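Local coordinates for protein putative NADH Oxidase (Clostridium acetobutylicum, PDB 3E10) that binds flavin mononucleotide and, as a member of the nitroreductase family, probably works as a flavin-dependent oxidoreductase, at residues 4-8 and 101-106; 30-35 and 95-100; 89-94 and 136-140. All blocks are in the same frame, centred on the assembly; numbering follows the deposited sequence.

Interaction 1: residues 4-8 and 101-106; sequences IINNR and LLEAAY. With FMN (flavin mononucleotide), chain L; EDO (1,2-ethanediol), chain I.
R8, the first residue beyond helix 4-7, lies across the flank of helix 89-106 between A105, L102 and L101 and ends on the FMN phosphate. Its CB is 4.0 Å from CD2 of L102. CG, anti to the backbone N (chi1 176°), keeps the chain low over the helix, and CD comes to rest 3.8 Å from CB of L101. Bends at chi2 and chi3 then turn the guanidinium off the leucines. NH1 gives the phosphate a nearly straight bond, 2.9 Å to O2P (167°), with O2P at the edge of the guanidinium and in its plane; NH2 binds the neighbouring O1P. The same NH2 also bonds Q33 O of the second subunit. In this nitroreductase-type dimer the position just past the N-terminal helix thus brings an arginine to the phosphate of an FMN that is also hydrogen-bonded to S10, R12 and R157. One helical turn before R8, I4 supplies the apolar half of the contact. Its CG2 points at the long helix, 3.2 Å from L102 O and 3.9 Å from CB of A105, while CD1 reaches the backbone at Y106, 3.6 Å from its CA. CD2 of L102 packs on the backbone there, 3.8 Å from CA of I5.

Interaction 2: residues 30-35 and 95-100; sequences AAMQAP and AAAENI. With FMN (flavin mononucleotide), chain C.
N99 reaches from helix 89-106 to the last part of helix 21-32, where its ND2 donates to A30 O at 3.0 Å (159°). The acceptor lies close to the plane of the N99 amide, whereas the donor sits above the plane of the A30 carbonyl, 36° out of it. Q33 N binds the same oxygen from the opposite face, so two N-H groups grip this buried carbonyl. With CG anti to the carbonyl carbon (chi1 -81°), the N99 side chain lies against A30, its CB also packed on the carbonyl oxygen. A water that accepts from ND2 of N99 lies 2.8 Å from Q33 O.

Beside this polar link the two backbones come very close, since alanines line both sides: CA of A31 and CA of A96 are only 4.3 Å apart. CB of A31 meets CG1 of I100 at 3.5 Å, and CB of A34 presses on the backbone of A96, 3.5 Å from its N. Further along, the P35 ring rests on CB of A95, and CB of P35 lies 3.2 Å from O3' of the FMN, so P35, a residue of the FMN pocket, has A95 behind it. Q33 turns its amide away from helix 89-106, to I155 O and R157 N of the second subunit. Both helices lie against the one antiparallel sheet: F45 and W43 of strand 43-48 pack on A31 and A34, while L76 of strand 72-79 and I142 of strand 136-145, the next two strands, pack on I100.

Interaction 3: residues 89-94 and 136-140; sequences WEQDMA and IKPFC. With FMN (flavin mononucleotide), chain C.
K137 meets W89 where strand 136-145 passes the start of helix 89-106, the two segments running at 45° with their axes 9.3 Å apart. The lysine chain crosses the indole at about a right angle. CD lies over the rim of one face, and CE comes 3.4 Å from CZ2 of W89; bends at chi3 and chi4 leave CE against the benzo ring and carry NZ past it. In one of its two conformers E90 places CD over the rim of the opposite face, its carboxylate bonded to Q117, so the ring then lies between the K137 methylenes and the E90 carboxyl group. W89 itself has CG wedged between backbone N and carbonyl carbon (chi1 74°), which swings the indole toward the strand. On another side of this helix segment, Q91 and D92 approach the dimethyl edge of the FMN.

P138 adds its carbonyl, with O near the plane of the indole and 4.0 Å from CH2 of W89, while its ring packs on helix 120-129 instead. F139 then carries most of the contact. CG is anti to the backbone N (chi1 178°), and the phenyl lies against the helix turn of E90, M93 and A94. CB of M93, a selenomethionine, sits over the centre of one ring face, 3.4 Å from the centroid, as a CH-pi contact. CZ comes 3.5 Å from A94 N, and CD1 lies 3.8 Å from CZ3 of W89. F139 and C140 both face L76 of strand 72-79, a classic beta bulge in the antiparallel sheet.

With no hydrogen bond between the two segments, helix and strand are joined by aromatic, methylene and CH-pi packing, a contact that depends on fit more than on direction.

How the interactions relate
All three interactions use helix 89-106, which interaction 3 engages at its start, interaction 2 in its middle and interaction 1 at its end. Centres of interactions 1 and 2 are 12 Å apart, those of 2 and 3 are 11 Å apart, and those of 1 and 3 are 20 Å apart, on opposite sides of the chain's centre. In the chain, 4-8 and 30-35 come before the helix and 136-140 after it, so that the helix gathers the N-terminal helix, helix 21-32 and a strand of the antiparallel sheet. Each contact also touches the second subunit. Interaction 1 serves one FMN and interactions 2 and 3 the other, so each cofactor site is built by both subunits.

Interaction 1: residues 4-8 and 101-106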
loop_
_atom_site.group_PDB
_atom_site.type_symbol
_atom_site.label_atom_id
_atom_site.label_comp_id
_atom_site.label_asym_id
_atom_site.label_seq_id
_atom_site.Cartn_x
_atom_site.Cartn_y
_atom_site.Cartn_z
ATOM N N ILE B 4 -5.380 14.453 0.906
ATOM C CA ILE B 4 -5.702 13.319 0.078
ATOM C C ILE B 4 -5.740 12.010 0.854
ATOM O O ILE B 4 -6.588 11.174 0.578
ATOM C CB ILE B 4 -4.725 13.259 -1.112
ATOM C CG1 ILE B 4 -4.830 14.535 -1.958
ATOM C CG2 ILE B 4 -4.956 12.095 -1.927
ATOM C CD1 ILE B 4 -6.231 14.859 -2.469
ATOM N N ILE B 5 -4.837 11.793 1.818
ATOM C CA ILE B 5 -4.907 10.565 2.604
ATOM C C ILE B 5 -6.239 10.483 3.354
ATOM O O ILE B 5 -6.848 9.425 3.393
ATOM C CB ILE B 5 -3.694 10.409 3.551
ATOM C CG1 ILE B 5 -2.421 10.185 2.723
ATOM C CG2 ILE B 5 -3.931 9.321 4.618
ATOM C CD1 ILE B 5 -1.058 10.156 3.515
ATOM N N ASN B 6 -6.712 11.594 3.933
ATOM C CA ASN B 6 -7.986 11.590 4.637
ATOM C C ASN B 6 -9.199 11.450 3.721
ATOM O O ASN B 6 -10.232 10.886 4.131
ATOM C CB ASN B 6 -8.169 12.890 5.424
ATOM C CG ASN B 6 -7.412 12.889 6.733
ATOM O OD1 ASN B 6 -7.043 11.857 7.256
ATOM N ND2 ASN B 6 -7.199 14.077 7.274
ATOM N N ASN B 7 -9.114 12.025 2.522
ATOM C CA ASN B 7 -10.292 12.142 1.665
ATOM C C ASN B 7 -10.451 11.031 0.634
ATOM O O ASN B 7 -11.514 10.881 0.065
ATOM C CB ASN B 7 -10.315 13.514 0.986
ATOM C CG ASN B 7 -10.718 14.626 1.937
ATOM O OD1 ASN B 7 -11.803 14.615 2.490
ATOM N ND2 ASN B 7 -9.841 15.602 2.116
ATOM N N ARG B 8 -9.391 10.262 0.381
ATOM C CA ARG B 8 -9.492 9.165 -0.578
ATOM C C ARG B 8 -10.594 8.187 -0.148
ATOM O O ARG B 8 -10.542 7.648 0.968
ATOM C CB ARG B 8 -8.182 8.423 -0.613
ATOM C CG ARG B 8 -8.168 7.168 -1.527
ATOM C CD ARG B 8 -7.380 5.989 -0.949
ATOM N NE ARG B 8 -7.862 5.604 0.388
ATOM C CZ ARG B 8 -8.953 4.887 0.647
ATOM N NH1 ARG B 8 -9.752 4.493 -0.329
ATOM N NH2 ARG B 8 -9.268 4.610 1.905
ATOM N N LEU B 101 -4.530 5.018 -5.957
ATOM C CA LEU B 101 -5.757 5.520 -5.375
ATOM C C LEU B 101 -5.555 6.938 -4.860
ATOM O O LEU B 101 -6.455 7.774 -4.986
ATOM C CB LEU B 101 -6.208 4.616 -4.239
ATOM C CG LEU B 101 -6.560 3.172 -4.586
ATOM C CD1 LEU B 101 -6.939 2.446 -3.301
ATOM C CD2 LEU B 101 -7.676 3.056 -5.675
ATOM N N LEU B 102 -4.435 7.195 -4.193
ATOM C CA LEU B 102 -4.189 8.538 -3.682
ATOM C C LEU B 102 -4.014 9.566 -4.793
ATOM O O LEU B 102 -4.545 10.673 -4.710
ATOM C CB LEU B 102 -2.994 8.526 -2.740
ATOM C CG LEU B 102 -3.185 7.739 -1.439
ATOM C CD1 LEU B 102 -1.840 7.569 -0.747
ATOM C CD2 LEU B 102 -4.229 8.396 -0.502
ATOM N N GLU B 103 -3.267 9.195 -5.826
ATOM C CA GLU B 103 -3.088 10.081 -6.967
ATOM C C GLU B 103 -4.438 10.355 -7.642
ATOM O O GLU B 103 -4.718 11.482 -8.058
ATOM C CB GLU B 103 -2.085 9.525 -7.947
ATOM C CG GLU B 103 -1.755 10.424 -9.153
ATOM C CD GLU B 103 -0.925 11.658 -8.823
ATOM O OE1 GLU B 103 -0.384 11.765 -7.703
ATOM O OE2 GLU B 103 -0.785 12.499 -9.736
ATOM N N ALA B 104 -5.290 9.324 -7.732
ATOM C CA ALA B 104 -6.617 9.542 -8.307
ATOM C C ALA B 104 -7.367 10.624 -7.553
ATOM O O ALA B 104 -7.907 11.567 -8.170
ATOM C CB ALA B 104 -7.406 8.232 -8.349
ATOM N N ALA B 105 -7.403 10.512 -6.222
ATOM C CA ALA B 105 -8.091 11.509 -5.395
ATOM C C ALA B 105 -7.470 12.897 -5.615
ATOM O O ALA B 105 -8.204 13.908 -5.737
ATOM C CB ALA B 105 -8.088 11.094 -3.938
ATOM N N TYR B 106 -6.135 12.957 -5.688
ATOM C CA TYR B 106 -5.425 14.219 -5.954
ATOM C C TYR B 106 -5.889 14.884 -7.260
ATOM O O TYR B 106 -6.009 16.116 -7.328
ATOM C CB TYR B 106 -3.926 13.960 -5.927
ATOM C CG TYR B 106 -3.099 15.138 -6.360
ATOM C CD1 TYR B 106 -2.941 16.226 -5.536
ATOM C CD2 TYR B 106 -2.500 15.159 -7.608
ATOM C CE1 TYR B 106 -2.183 17.340 -5.963
ATOM C CE2 TYR B 106 -1.746 16.216 -8.022
ATOM C CZ TYR B 106 -1.589 17.291 -7.210
ATOM O OH TYR B 106 -0.839 18.361 -7.687
HETATM N N1 FMN L . -14.135 -2.871 -3.061
HETATM C C2 FMN L . -14.994 -3.438 -3.957
HETATM O O2 FMN L . -16.048 -2.858 -4.255
HETATM N N3 FMN L . -14.665 -4.633 -4.538
HETATM C C4 FMN L . -13.544 -5.357 -4.194
HETATM O O4 FMN L . -13.283 -6.447 -4.756
HETATM C C4A FMN L . -12.657 -4.770 -3.290
HETATM N N5 FMN L . -11.495 -5.420 -2.973
HETATM C C5A FMN L . -10.592 -4.794 -2.116
HETATM C C6 FMN L . -9.409 -5.460 -1.809
HETATM C C7 FMN L . -8.463 -4.889 -0.951
HETATM C C7M FMN L . -7.171 -5.572 -0.694
HETATM C C8 FMN L . -8.718 -3.613 -0.426
HETATM C C8M FMN L . -7.616 -2.858 0.322
HETATM C C9 FMN L . -9.913 -2.958 -0.746
HETATM C C9A FMN L . -10.864 -3.536 -1.568
HETATM N N10 FMN L . -12.076 -2.908 -1.874
HETATM C C10 FMN L . -12.959 -3.504 -2.764
HETATM C "C1'" FMN L . -12.356 -1.571 -1.330
HETATM C "C2'" FMN L . -12.805 -1.684 0.135
HETATM O "O2'" FMN L . -14.122 -2.215 0.261
HETATM C "C3'" FMN L . -12.770 -0.295 0.783
HETATM O "O3'" FMN L . -11.418 0.126 0.838
HETATM C "C4'" FMN L . -13.401 -0.236 2.187
HETATM O "O4'" FMN L . -14.808 -0.455 2.124
HETATM C "C5'" FMN L . -13.155 1.079 2.922
HETATM O "O5'" FMN L . -13.710 2.194 2.212
HETATM P P FMN L . -12.753 3.351 1.666
HETATM O O1P FMN L . -11.907 3.842 2.814
HETATM O O2P FMN L . -11.878 2.784 0.597
HETATM O O3P FMN L . -13.710 4.412 1.174
HETATM C C1 EDO I . -1.408 13.737 2.734
HETATM O O1 EDO I . -2.819 13.852 2.628
HETATM C C2 EDO I . -0.912 14.679 3.818
HETATM O O2 EDO I . -1.648 14.519 5.040
#

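Interaction 2: residues 30-35 and 95-100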
loop_
_atom_site.group_PDB
_atom_site.type_symbol
_atom_site.label_atom_id
_atom_site.label_comp_id
_atom_site.label_asym_id
_atom_site.label_seq_id
_atom_site.Cartn_x
_atom_site.Cartn_y
_atom_site.Cartn_z
ATOM N N ALA B 30 2.546 7.486 -10.490
ATOM C CA ALA B 30 2.393 7.360 -9.030
ATOM C C ALA B 30 2.611 5.907 -8.601
ATOM O O ALA B 30 3.332 5.645 -7.626
ATOM C CB ALA B 30 1.026 7.863 -8.554
ATOM N N ALA B 31 2.027 4.965 -9.333
ATOM C CA ALA B 31 2.202 3.543 -9.047
ATOM C C ALA B 31 3.678 3.159 -9.000
ATOM O O ALA B 31 4.146 2.464 -8.088
ATOM C CB ALA B 31 1.496 2.713 -10.114
HETATM N N MSE B 32 4.425 3.649 -9.985
HETATM C CA MSE B 32 5.818 3.235 -10.160
HETATM C C MSE B 32 6.792 3.911 -9.199
HETATM O O MSE B 32 7.964 3.545 -9.175
HETATM C CB MSE B 32 6.278 3.346 -11.602
HETATM C CG MSE B 32 5.456 2.429 -12.476
HETATM SE SE MSE B 32 6.159 2.169 -14.265
HETATM C CE MSE B 32 4.606 2.741 -15.305
ATOM N N GLN B 33 6.312 4.883 -8.416
ATOM C CA GLN B 33 7.078 5.454 -7.315
ATOM C C GLN B 33 6.927 4.702 -6.002
ATOM O O GLN B 33 7.523 5.089 -4.999
ATOM C CB GLN B 33 6.686 6.919 -7.098
ATOM C CG GLN B 33 7.059 7.841 -8.213
ATOM C CD GLN B 33 8.523 7.849 -8.557
ATOM O OE1 GLN B 33 8.903 7.563 -9.705
ATOM N NE2 GLN B 33 9.369 8.148 -7.571
ATOM N N ALA B 34 6.170 3.614 -5.982
ATOM C CA ALA B 34 5.995 2.853 -4.753
ATOM C C ALA B 34 7.284 2.212 -4.273
ATOM O O ALA B 34 8.181 1.884 -5.072
ATOM C CB ALA B 34 4.912 1.799 -4.942
ATOM N N PRO B 35 7.381 2.028 -2.960
ATOM C CA PRO B 35 8.471 1.239 -2.450
ATOM C C PRO B 35 8.275 -0.217 -2.884
ATOM O O PRO B 35 7.165 -0.639 -3.219
ATOM C CB PRO B 35 8.346 1.385 -0.939
ATOM C CG PRO B 35 6.882 1.545 -0.732
ATOM C CD PRO B 35 6.440 2.435 -1.896
ATOM N N ALA B 95 1.305 -1.458 -2.284
ATOM C CA ALA B 95 1.818 -0.092 -2.126
ATOM C C ALA B 95 1.602 0.707 -3.416
ATOM O O ALA B 95 1.238 1.880 -3.371
ATOM C CB ALA B 95 3.312 -0.146 -1.726
ATOM N N ALA B 96 1.853 0.073 -4.571
ATOM C CA ALA B 96 1.578 0.692 -5.866
ATOM C C ALA B 96 0.093 1.036 -6.033
ATOM O O ALA B 96 -0.267 2.120 -6.499
ATOM C CB ALA B 96 2.072 -0.209 -7.005
ATOM N N ALA B 97 -0.774 0.098 -5.646
ATOM C CA ALA B 97 -2.220 0.330 -5.739
ATOM C C ALA B 97 -2.647 1.528 -4.904
ATOM O O ALA B 97 -3.408 2.381 -5.358
ATOM C CB ALA B 97 -2.985 -0.939 -5.274
ATOM N N GLU B 98 -2.118 1.600 -3.682
ATOM C CA GLU B 98 -2.465 2.692 -2.791
ATOM C C GLU B 98 -1.978 4.002 -3.393
ATOM O O GLU B 98 -2.681 5.005 -3.309
ATOM C CB GLU B 98 -1.908 2.460 -1.374
ATOM C CG GLU B 98 -2.250 3.577 -0.348
ATOM C CD GLU B 98 -3.746 3.770 -0.079
ATOM O OE1 GLU B 98 -4.585 3.079 -0.687
ATOM O OE2 GLU B 98 -4.087 4.668 0.746
ATOM N N ASN B 99 -0.784 4.001 -3.996
ATOM C CA ASN B 99 -0.345 5.224 -4.661
ATOM C C ASN B 99 -1.309 5.657 -5.777
ATOM O O ASN B 99 -1.572 6.850 -5.976
ATOM C CB ASN B 99 1.056 5.092 -5.228
ATOM C CG ASN B 99 2.144 5.304 -4.192
ATOM O OD1 ASN B 99 1.891 5.392 -2.975
ATOM N ND2 ASN B 99 3.387 5.388 -4.682
ATOM N N ILE B 100 -1.759 4.693 -6.572
ATOM C CA ILE B 100 -2.763 5.023 -7.618
ATOM C C ILE B 100 -4.010 5.650 -7.019
ATOM O O ILE B 100 -4.535 6.645 -7.531
ATOM C CB ILE B 100 -3.109 3.785 -8.494
ATOM C CG1 ILE B 100 -1.868 3.293 -9.271
ATOM C CG2 ILE B 100 -4.273 4.071 -9.403
ATOM C CD1 ILE B 100 -2.084 1.952 -9.954
HETATM N N1 FMN C . 14.323 -1.674 3.379
HETATM C C2 FMN C . 15.212 -2.142 4.315
HETATM O O2 FMN C . 16.220 -1.489 4.598
HETATM N N3 FMN C . 14.971 -3.298 5.015
HETATM C C4 FMN C . 13.894 -4.116 4.733
HETATM O O4 FMN C . 13.699 -5.137 5.417
HETATM C C4A FMN C . 12.963 -3.640 3.789
HETATM N N5 FMN C . 11.833 -4.361 3.507
HETATM C C5A FMN C . 10.907 -3.894 2.605
HETATM C C6 FMN C . 9.751 -4.625 2.340
HETATM C C7 FMN C . 8.791 -4.184 1.457
HETATM C C7M FMN C . 7.548 -5.018 1.224
HETATM C C8 FMN C . 8.974 -2.961 0.814
HETATM C C8M FMN C . 7.823 -2.373 0.049
HETATM C C9 FMN C . 10.131 -2.214 1.073
HETATM C C9A FMN C . 11.103 -2.664 1.962
HETATM N N10 FMN C . 12.285 -1.955 2.188
HETATM C C10 FMN C . 13.186 -2.422 3.125
HETATM C "C1'" FMN C . 12.543 -0.645 1.485
HETATM C "C2'" FMN C . 13.005 -0.901 0.045
HETATM O "O2'" FMN C . 14.347 -1.367 0.002
HETATM C "C3'" FMN C . 12.830 0.370 -0.772
HETATM O "O3'" FMN C . 11.433 0.661 -0.859
HETATM C "C4'" FMN C . 13.451 0.283 -2.196
HETATM O "O4'" FMN C . 14.847 0.147 -2.159
HETATM C "C5'" FMN C . 13.074 1.493 -3.038
HETATM O "O5'" FMN C . 13.622 2.687 -2.499
HETATM P P FMN C . 12.612 3.866 -2.087
HETATM O O1P FMN C . 11.771 3.372 -0.922
HETATM O O2P FMN C . 13.516 5.017 -1.696
HETATM O O3P FMN C . 11.754 4.215 -3.303
HETATM O O HOH W 1 5.915 6.728 -3.453
#

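Interaction 3: residues 89-94 and 136-140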
loop_
_atom_site.group_PDB
_atom_site.type_symbol
_atom_site.label_atom_id
_atom_site.label_comp_id
_atom_site.label_asym_id
_atom_site.label_seq_id
_atom_site.Cartn_x
_atom_site.Cartn_y
_atom_site.Cartn_z
ATOM N N TRP B 89 5.962 -9.912 -2.888
ATOM C CA TRP B 89 5.473 -9.210 -4.063
ATOM C C TRP B 89 4.092 -8.602 -3.879
ATOM O O TRP B 89 3.841 -7.549 -4.449
ATOM C CB TRP B 89 5.509 -10.080 -5.328
ATOM C CG TRP B 89 4.484 -11.147 -5.441
ATOM C CD1 TRP B 89 4.610 -12.423 -5.054
ATOM C CD2 TRP B 89 3.186 -11.029 -6.034
ATOM N NE1 TRP B 89 3.459 -13.121 -5.354
ATOM C CE2 TRP B 89 2.563 -12.279 -5.944
ATOM C CE3 TRP B 89 2.505 -9.997 -6.642
ATOM C CZ2 TRP B 89 1.291 -12.520 -6.452
ATOM C CZ3 TRP B 89 1.222 -10.226 -7.122
ATOM C CH2 TRP B 89 0.642 -11.475 -7.037
ATOM N N GLU B 90 3.211 -9.247 -3.117
ATOM C CA GLU B 90 1.884 -8.682 -2.961
ATOM C C GLU B 90 1.910 -7.369 -2.192
ATOM O O GLU B 90 1.051 -6.515 -2.396
ATOM C CB GLU B 90 0.937 -9.679 -2.331
ATOM C CG GLU B 90 0.712 -10.894 -3.221
ATOM C CD GLU B 90 1.534 -12.100 -2.830
ATOM O OE1 GLU B 90 2.726 -11.926 -2.436
ATOM O OE2 GLU B 90 0.977 -13.233 -2.940
ATOM N N GLN B 91 2.920 -7.203 -1.338
ATOM C CA GLN B 91 3.059 -5.969 -0.572
ATOM C C GLN B 91 3.512 -4.829 -1.457
ATOM O O GLN B 91 2.964 -3.721 -1.376
ATOM C CB GLN B 91 4.037 -6.197 0.592
ATOM C CG GLN B 91 3.515 -7.262 1.574
ATOM C CD GLN B 91 4.483 -7.589 2.692
ATOM O OE1 GLN B 91 5.224 -6.716 3.149
ATOM N NE2 GLN B 91 4.495 -8.865 3.128
ATOM N N ASP B 92 4.493 -5.098 -2.309
ATOM C CA ASP B 92 4.926 -4.131 -3.289
ATOM C C ASP B 92 3.723 -3.635 -4.122
ATOM O O ASP B 92 3.580 -2.453 -4.372
ATOM C CB ASP B 92 5.885 -4.763 -4.293
ATOM C CG ASP B 92 7.159 -5.325 -3.693
ATOM O OD1 ASP B 92 7.451 -5.064 -2.495
ATOM O OD2 ASP B 92 7.887 -5.999 -4.490
HETATM N N MSE B 93 2.909 -4.587 -4.579
HETATM C CA MSE B 93 1.789 -4.274 -5.479
HETATM C C MSE B 93 0.692 -3.521 -4.761
HETATM O O MSE B 93 0.092 -2.619 -5.347
HETATM C CB MSE B 93 1.208 -5.537 -6.144
HETATM C CG MSE B 93 2.191 -6.337 -7.034
HETATM SE SE MSE B 93 2.999 -5.293 -8.434
HETATM C CE MSE B 93 1.352 -4.795 -9.356
ATOM N N ALA B 94 0.509 -3.841 -3.487
ATOM C CA ALA B 94 -0.440 -3.122 -2.663
ATOM C C ALA B 94 -0.002 -1.662 -2.458
ATOM O O ALA B 94 -0.826 -0.747 -2.480
ATOM C CB ALA B 94 -0.607 -3.876 -1.299
ATOM N N ILE B 136 3.304 -14.026 -15.349
ATOM C CA ILE B 136 2.646 -12.738 -15.144
ATOM C C ILE B 136 1.420 -12.970 -14.272
ATOM O O ILE B 136 0.458 -13.626 -14.682
ATOM C CB ILE B 136 2.297 -12.084 -16.463
ATOM C CG1 ILE B 136 3.567 -11.883 -17.348
ATOM C CG2 ILE B 136 1.608 -10.755 -16.238
ATOM C CD1 ILE B 136 4.696 -11.090 -16.737
ATOM N N LYS B 137 1.504 -12.497 -13.034
ATOM C CA LYS B 137 0.526 -12.802 -12.010
ATOM C C LYS B 137 -0.428 -11.654 -11.790
ATOM O O LYS B 137 0.008 -10.540 -11.448
ATOM C CB LYS B 137 1.251 -13.050 -10.690
ATOM C CG LYS B 137 2.256 -14.207 -10.834
ATOM C CD LYS B 137 2.916 -14.569 -9.501
ATOM C CE LYS B 137 1.951 -15.192 -8.492
ATOM N NZ LYS B 137 1.497 -16.570 -8.888
ATOM N N PRO B 138 -1.727 -11.909 -11.980
ATOM C CA PRO B 138 -2.697 -10.862 -11.668
ATOM C C PRO B 138 -2.704 -10.478 -10.199
ATOM O O PRO B 138 -2.612 -11.337 -9.331
ATOM C CB PRO B 138 -4.029 -11.488 -12.036
ATOM C CG PRO B 138 -3.704 -12.629 -12.949
ATOM C CD PRO B 138 -2.378 -13.102 -12.562
ATOM N N PHE B 139 -2.783 -9.178 -9.939
ATOM C CA PHE B 139 -2.841 -8.668 -8.576
ATOM C C PHE B 139 -4.208 -8.068 -8.217
ATOM O O PHE B 139 -4.874 -8.507 -7.279
ATOM C CB PHE B 139 -1.725 -7.662 -8.291
ATOM C CG PHE B 139 -1.809 -7.104 -6.892
ATOM C CD1 PHE B 139 -1.513 -7.893 -5.803
ATOM C CD2 PHE B 139 -2.288 -5.822 -6.651
ATOM C CE1 PHE B 139 -1.611 -7.398 -4.518
ATOM C CE2 PHE B 139 -2.411 -5.333 -5.344
ATOM C CZ PHE B 139 -2.077 -6.105 -4.293
ATOM N N CYS B 140 -4.637 -7.064 -8.976
ATOM C CA CYS B 140 -5.917 -6.423 -8.738
ATOM C C CYS B 140 -6.307 -5.653 -9.988
ATOM O O CYS B 140 -5.507 -5.522 -10.926
ATOM C CB CYS B 140 -5.883 -5.491 -7.516
ATOM S SG CYS B 140 -5.092 -3.881 -7.775
HETATM N N1 FMN C . 14.323 -1.674 3.379
HETATM C C2 FMN C . 15.212 -2.142 4.315
HETATM O O2 FMN C . 16.220 -1.489 4.598
HETATM N N3 FMN C . 14.971 -3.298 5.015
HETATM C C4 FMN C . 13.894 -4.116 4.733
HETATM O O4 FMN C . 13.699 -5.137 5.417
HETATM C C4A FMN C . 12.963 -3.640 3.789
HETATM N N5 FMN C . 11.833 -4.361 3.507
HETATM C C5A FMN C . 10.907 -3.894 2.605
HETATM C C6 FMN C . 9.751 -4.625 2.340
HETATM C C7 FMN C . 8.791 -4.184 1.457
HETATM C C7M FMN C . 7.548 -5.018 1.224
HETATM C C8 FMN C . 8.974 -2.961 0.814
HETATM C C8M FMN C . 7.823 -2.373 0.049
HETATM C C9 FMN C . 10.131 -2.214 1.073
HETATM C C9A FMN C . 11.103 -2.664 1.962
HETATM N N10 FMN C . 12.285 -1.955 2.188
HETATM C C10 FMN C . 13.186 -2.422 3.125
HETATM C "C1'" FMN C . 12.543 -0.645 1.485
HETATM C "C2'" FMN C . 13.005 -0.901 0.045
HETATM O "O2'" FMN C . 14.347 -1.367 0.002
HETATM C "C3'" FMN C . 12.830 0.370 -0.772
HETATM O "O3'" FMN C . 11.433 0.661 -0.859
HETATM C "C4'" FMN C . 13.451 0.283 -2.196
HETATM O "O4'" FMN C . 14.847 0.147 -2.159
HETATM C "C5'" FMN C . 13.074 1.493 -3.038
HETATM O "O5'" FMN C . 13.622 2.687 -2.499
HETATM P P FMN C . 12.612 3.866 -2.087
HETATM O O1P FMN C . 11.771 3.372 -0.922
HETATM O O2P FMN C . 13.516 5.017 -1.696
HETATM O O3P FMN C . 11.754 4.215 -3.303
#